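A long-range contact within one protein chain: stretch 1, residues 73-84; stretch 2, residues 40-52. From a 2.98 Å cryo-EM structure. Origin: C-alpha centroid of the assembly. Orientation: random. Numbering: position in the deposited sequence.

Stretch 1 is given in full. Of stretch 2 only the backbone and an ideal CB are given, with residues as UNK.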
# COMPACT_ATOMS: atom_id res chain seq x y z
N VAL D 73 15.54 -37.52 -36.57
CA VAL D 73 16.52 -38.44 -37.15
C VAL D 73 16.61 -38.17 -38.64
O VAL D 73 15.60 -38.18 -39.34
CB VAL D 73 16.14 -39.91 -36.89
CG1 VAL D 73 17.16 -40.82 -37.52
CG2 VAL D 73 16.05 -40.18 -35.42
N SER D 74 17.83 -37.91 -39.11
CA SER D 74 18.12 -37.83 -40.53
C SER D 74 19.05 -38.97 -40.89
O SER D 74 20.21 -39.01 -40.44
CB SER D 74 18.74 -36.48 -40.90
OG SER D 74 18.97 -36.41 -42.29
N ASP D 75 18.52 -39.94 -41.63
CA ASP D 75 19.31 -40.94 -42.33
C ASP D 75 19.52 -40.46 -43.77
O ASP D 75 19.21 -39.31 -44.11
CB ASP D 75 18.63 -42.30 -42.24
CG ASP D 75 17.17 -42.26 -42.65
OD1 ASP D 75 16.63 -41.15 -42.86
OD2 ASP D 75 16.56 -43.34 -42.76
N SER D 76 20.04 -41.33 -44.63
CA SER D 76 20.41 -40.87 -45.96
C SER D 76 19.20 -40.70 -46.86
O SER D 76 19.19 -39.80 -47.71
CB SER D 76 21.41 -41.83 -46.58
OG SER D 76 21.84 -41.36 -47.84
N LEU D 77 18.16 -41.51 -46.67
CA LEU D 77 16.95 -41.39 -47.48
C LEU D 77 16.21 -40.09 -47.20
O LEU D 77 15.74 -39.42 -48.13
CB LEU D 77 16.03 -42.58 -47.23
CG LEU D 77 14.69 -42.56 -47.94
CD1 LEU D 77 14.85 -42.48 -49.45
CD2 LEU D 77 13.89 -43.77 -47.55
N SER D 78 16.11 -39.70 -45.93
CA SER D 78 15.44 -38.45 -45.58
C SER D 78 16.22 -37.24 -46.07
O SER D 78 15.61 -36.26 -46.51
CB SER D 78 15.23 -38.39 -44.07
OG SER D 78 16.46 -38.39 -43.39
N ALA D 79 17.56 -37.31 -46.06
CA ALA D 79 18.36 -36.21 -46.59
C ALA D 79 18.22 -36.09 -48.10
O ALA D 79 18.16 -34.97 -48.63
CB ALA D 79 19.82 -36.42 -46.20
N LEU D 80 18.15 -37.23 -48.80
CA LEU D 80 17.90 -37.20 -50.24
C LEU D 80 16.53 -36.61 -50.56
O LEU D 80 16.39 -35.83 -51.51
CB LEU D 80 18.01 -38.61 -50.81
CG LEU D 80 19.40 -39.22 -50.92
CD1 LEU D 80 19.30 -40.69 -51.22
CD2 LEU D 80 20.17 -38.52 -52.01
N LEU D 81 15.52 -36.97 -49.77
CA LEU D 81 14.18 -36.43 -49.99
C LEU D 81 14.11 -34.94 -49.68
O LEU D 81 13.38 -34.20 -50.36
CB LEU D 81 13.17 -37.20 -49.15
CG LEU D 81 12.93 -38.62 -49.68
CD1 LEU D 81 12.21 -39.47 -48.67
CD2 LEU D 81 12.13 -38.52 -50.95
N VAL D 82 14.88 -34.48 -48.69
CA VAL D 82 14.93 -33.05 -48.38
C VAL D 82 15.59 -32.27 -49.51
O VAL D 82 15.09 -31.21 -49.92
CB VAL D 82 15.64 -32.84 -47.03
CG1 VAL D 82 16.05 -31.43 -46.86
CG2 VAL D 82 14.71 -33.20 -45.90
N LEU D 83 16.70 -32.79 -50.06
CA LEU D 83 17.37 -32.12 -51.17
C LEU D 83 16.50 -32.09 -52.43
O LEU D 83 16.44 -31.07 -53.13
CB LEU D 83 18.70 -32.81 -51.45
CG LEU D 83 19.55 -32.25 -52.59
CD1 LEU D 83 19.95 -30.82 -52.31
CD2 LEU D 83 20.76 -33.10 -52.80
N THR D 84 15.78 -33.19 -52.69
CA THR D 84 14.87 -33.24 -53.83
C THR D 84 13.72 -32.25 -53.67
O THR D 84 13.35 -31.55 -54.62
CB THR D 84 14.33 -34.66 -53.99
OG1 THR D 84 15.42 -35.58 -54.07
CG2 THR D 84 13.51 -34.79 -55.25
N UNK D 40 18.22 -22.79 -48.44
CA UNK D 40 17.66 -24.10 -48.12
C UNK D 40 18.33 -25.21 -48.93
O UNK D 40 18.63 -26.28 -48.39
CB UNK D 40 16.15 -24.10 -48.37
N UNK D 41 18.54 -24.97 -50.23
CA UNK D 41 19.21 -25.95 -51.09
C UNK D 41 20.64 -26.19 -50.62
O UNK D 41 21.10 -27.34 -50.54
CB UNK D 41 19.21 -25.48 -52.55
N UNK D 42 21.35 -25.11 -50.25
CA UNK D 42 22.74 -25.25 -49.80
C UNK D 42 22.81 -25.99 -48.47
O UNK D 42 23.67 -26.87 -48.27
CB UNK D 42 23.40 -23.88 -49.67
N UNK D 43 21.87 -25.71 -47.55
CA UNK D 43 21.86 -26.38 -46.26
C UNK D 43 21.48 -27.85 -46.38
O UNK D 43 22.02 -28.69 -45.65
CB UNK D 43 20.89 -25.67 -45.31
N UNK D 44 20.58 -28.19 -47.30
CA UNK D 44 20.22 -29.58 -47.51
C UNK D 44 21.35 -30.37 -48.15
O UNK D 44 21.57 -31.54 -47.81
CB UNK D 44 18.96 -29.67 -48.38
N UNK D 45 22.10 -29.74 -49.06
CA UNK D 45 23.29 -30.39 -49.60
C UNK D 45 24.36 -30.63 -48.54
O UNK D 45 25.01 -31.68 -48.53
CB UNK D 45 23.87 -29.55 -50.73
N UNK D 46 24.53 -29.67 -47.63
CA UNK D 46 25.47 -29.85 -46.53
C UNK D 46 25.02 -30.94 -45.58
O UNK D 46 25.85 -31.70 -45.06
CB UNK D 46 25.65 -28.54 -45.76
N UNK D 47 23.71 -31.07 -45.37
CA UNK D 47 23.19 -32.16 -44.53
C UNK D 47 23.41 -33.52 -45.19
O UNK D 47 23.73 -34.49 -44.50
CB UNK D 47 21.70 -31.95 -44.25
N UNK D 48 23.25 -33.59 -46.51
CA UNK D 48 23.47 -34.85 -47.21
C UNK D 48 24.94 -35.27 -47.18
O UNK D 48 25.25 -36.45 -46.97
CB UNK D 48 22.99 -34.73 -48.66
N UNK D 49 25.86 -34.31 -47.32
CA UNK D 49 27.27 -34.65 -47.14
C UNK D 49 27.59 -35.03 -45.70
O UNK D 49 28.44 -35.90 -45.47
CB UNK D 49 28.15 -33.48 -47.57
N UNK D 50 26.91 -34.41 -44.74
CA UNK D 50 27.13 -34.73 -43.33
C UNK D 50 26.69 -36.15 -43.01
O UNK D 50 27.41 -36.90 -42.34
CB UNK D 50 26.38 -33.74 -42.44
N UNK D 51 25.52 -36.56 -43.51
CA UNK D 51 25.06 -37.93 -43.26
C UNK D 51 25.80 -38.94 -44.12
O UNK D 51 25.79 -40.13 -43.79
CB UNK D 51 23.56 -38.04 -43.52
N UNK D 52 26.46 -38.51 -45.20
CA UNK D 52 27.29 -39.44 -45.94
C UNK D 52 28.63 -39.69 -45.26
O UNK D 52 29.11 -40.83 -45.25
CB UNK D 52 27.52 -38.92 -47.36

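Stretch 2 is a continuous helix running nearly antiparallel to helix 76-84, with axes 8.9 Å apart at closest approach and an angle of 161° between their directions.

At position 40 the CB points sideways with nothing of stretch 1 within 5.5 Å, so many residues would fit; it is Leu40, whose end leans nearer without making contact. Position 41 is also sideways, its ideal CB 5.4 Å from Leu83 CD1, and a modest apolar side chain suits it. Val41 is found there, and its O lies 4.1 Å from Leu83 CD1. Positions 42 and 43 meet nothing of stretch 1 and are left free by it; they are Val42 and Ala43.

Position 44 is far more constrained. Its CB points toward stretch 1, with the ideal CB 3.7 Å from Val82 CG1 and 4.0 Å from Leu83 CA, which argues for Ala, Ser or another small residue. Ser44 fills it: its CB packs 3.7 Å from Val82 CG1, and its OG, in the p rotamer, lies 2.8 Å from Val41 O and 3.1 Å from Leu40 O, within the hydroxyl's own helix. Leu83 CD1 lies 3.3 Å from Ser44 OG.

At position 45 an ideal CB would stand 4.4 Å from Leu83 CD1, with room for it, so glycine is not forced by this contact. Gly45 is deposited, and its N is 4.0 Å from Leu83 CD1. Leu83 thus sits as a knob among 41, 44, 45 and 48. Position 46, out of reach, is Ala46.

Position 47 points toward stretch 1, but its ideal CB is 5.2 Å from Ala79 CB, leaving space for a longer apolar side chain. Leu47 uses it, bringing CD2 to 3.8 Å from Ser74 OG.

Position 48 faces a hollow lined by Ser76, Ala79, Leu80 and Leu83; Leu, Ile or Met would be plausible. Leu48 is the reciprocal knob: CD1 reaches Ala79 CB at 3.7 Å, and CD2 meets Leu83 CD2 at 3.7 Å and Leu80 CD2 at 3.8 Å.

Positions 49 and 50 are out of reach, which permits polar residues; His49 and Arg50 occupy them.

Position 51 points toward the start of the opposing helix, its ideal CB 4.6 Å from both Ser74 O and Asp75 O. A compact apolar residue suits it. Val51 places CG2 3.9 Å from Ala79 CB and CG1 3.9 Å from Ser74 O. Position 52, sideways and without contact, is the poorly ordered His52.

Stretch 2, residues 40-52: LVVASGALLHRVH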
# COMPACT_ATOMS: atom_id res chain seq x y z
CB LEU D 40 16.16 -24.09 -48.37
CG LEU D 40 15.36 -25.36 -48.12
CD1 LEU D 40 15.44 -25.72 -46.67
CD2 LEU D 40 13.93 -25.16 -48.55
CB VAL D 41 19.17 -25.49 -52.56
CG1 VAL D 41 19.93 -26.44 -53.44
CG2 VAL D 41 17.74 -25.39 -53.04
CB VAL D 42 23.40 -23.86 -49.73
CG1 VAL D 42 24.81 -23.95 -49.16
CG2 VAL D 42 23.45 -23.24 -51.11
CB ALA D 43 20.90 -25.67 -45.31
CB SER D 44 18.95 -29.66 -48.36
OG SER D 44 19.17 -29.08 -49.62
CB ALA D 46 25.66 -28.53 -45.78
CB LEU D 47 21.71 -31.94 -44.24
CG LEU D 47 21.03 -33.02 -43.39
CD1 LEU D 47 21.70 -33.13 -42.04
CD2 LEU D 47 19.56 -32.75 -43.25
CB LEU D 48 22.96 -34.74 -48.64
CG LEU D 48 23.06 -36.00 -49.50
CD1 LEU D 48 22.33 -37.16 -48.87
CD2 LEU D 48 22.51 -35.72 -50.86
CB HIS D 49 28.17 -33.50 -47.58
CG HIS D 49 29.64 -33.80 -47.45
ND1 HIS D 49 30.36 -33.48 -46.32
CD2 HIS D 49 30.50 -34.43 -48.28
CE1 HIS D 49 31.61 -33.88 -46.47
NE2 HIS D 49 31.72 -34.46 -47.65
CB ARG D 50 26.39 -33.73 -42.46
CG ARG D 50 26.55 -33.93 -40.97
CD ARG D 50 27.97 -33.71 -40.53
NE ARG D 50 28.08 -33.79 -39.08
CZ ARG D 50 29.23 -33.82 -38.42
NH1 ARG D 50 30.38 -33.79 -39.08
NH2 ARG D 50 29.24 -33.89 -37.09
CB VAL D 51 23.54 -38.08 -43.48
CG1 VAL D 51 22.78 -37.12 -42.62
CG2 VAL D 51 23.16 -37.89 -44.92
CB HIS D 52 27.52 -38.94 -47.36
CG HIS D 52 28.24 -39.92 -48.24
ND1 HIS D 52 29.61 -39.96 -48.34
CD2 HIS D 52 27.77 -40.90 -49.04
CE1 HIS D 52 29.96 -40.92 -49.17
NE2 HIS D 52 28.87 -41.50 -49.61
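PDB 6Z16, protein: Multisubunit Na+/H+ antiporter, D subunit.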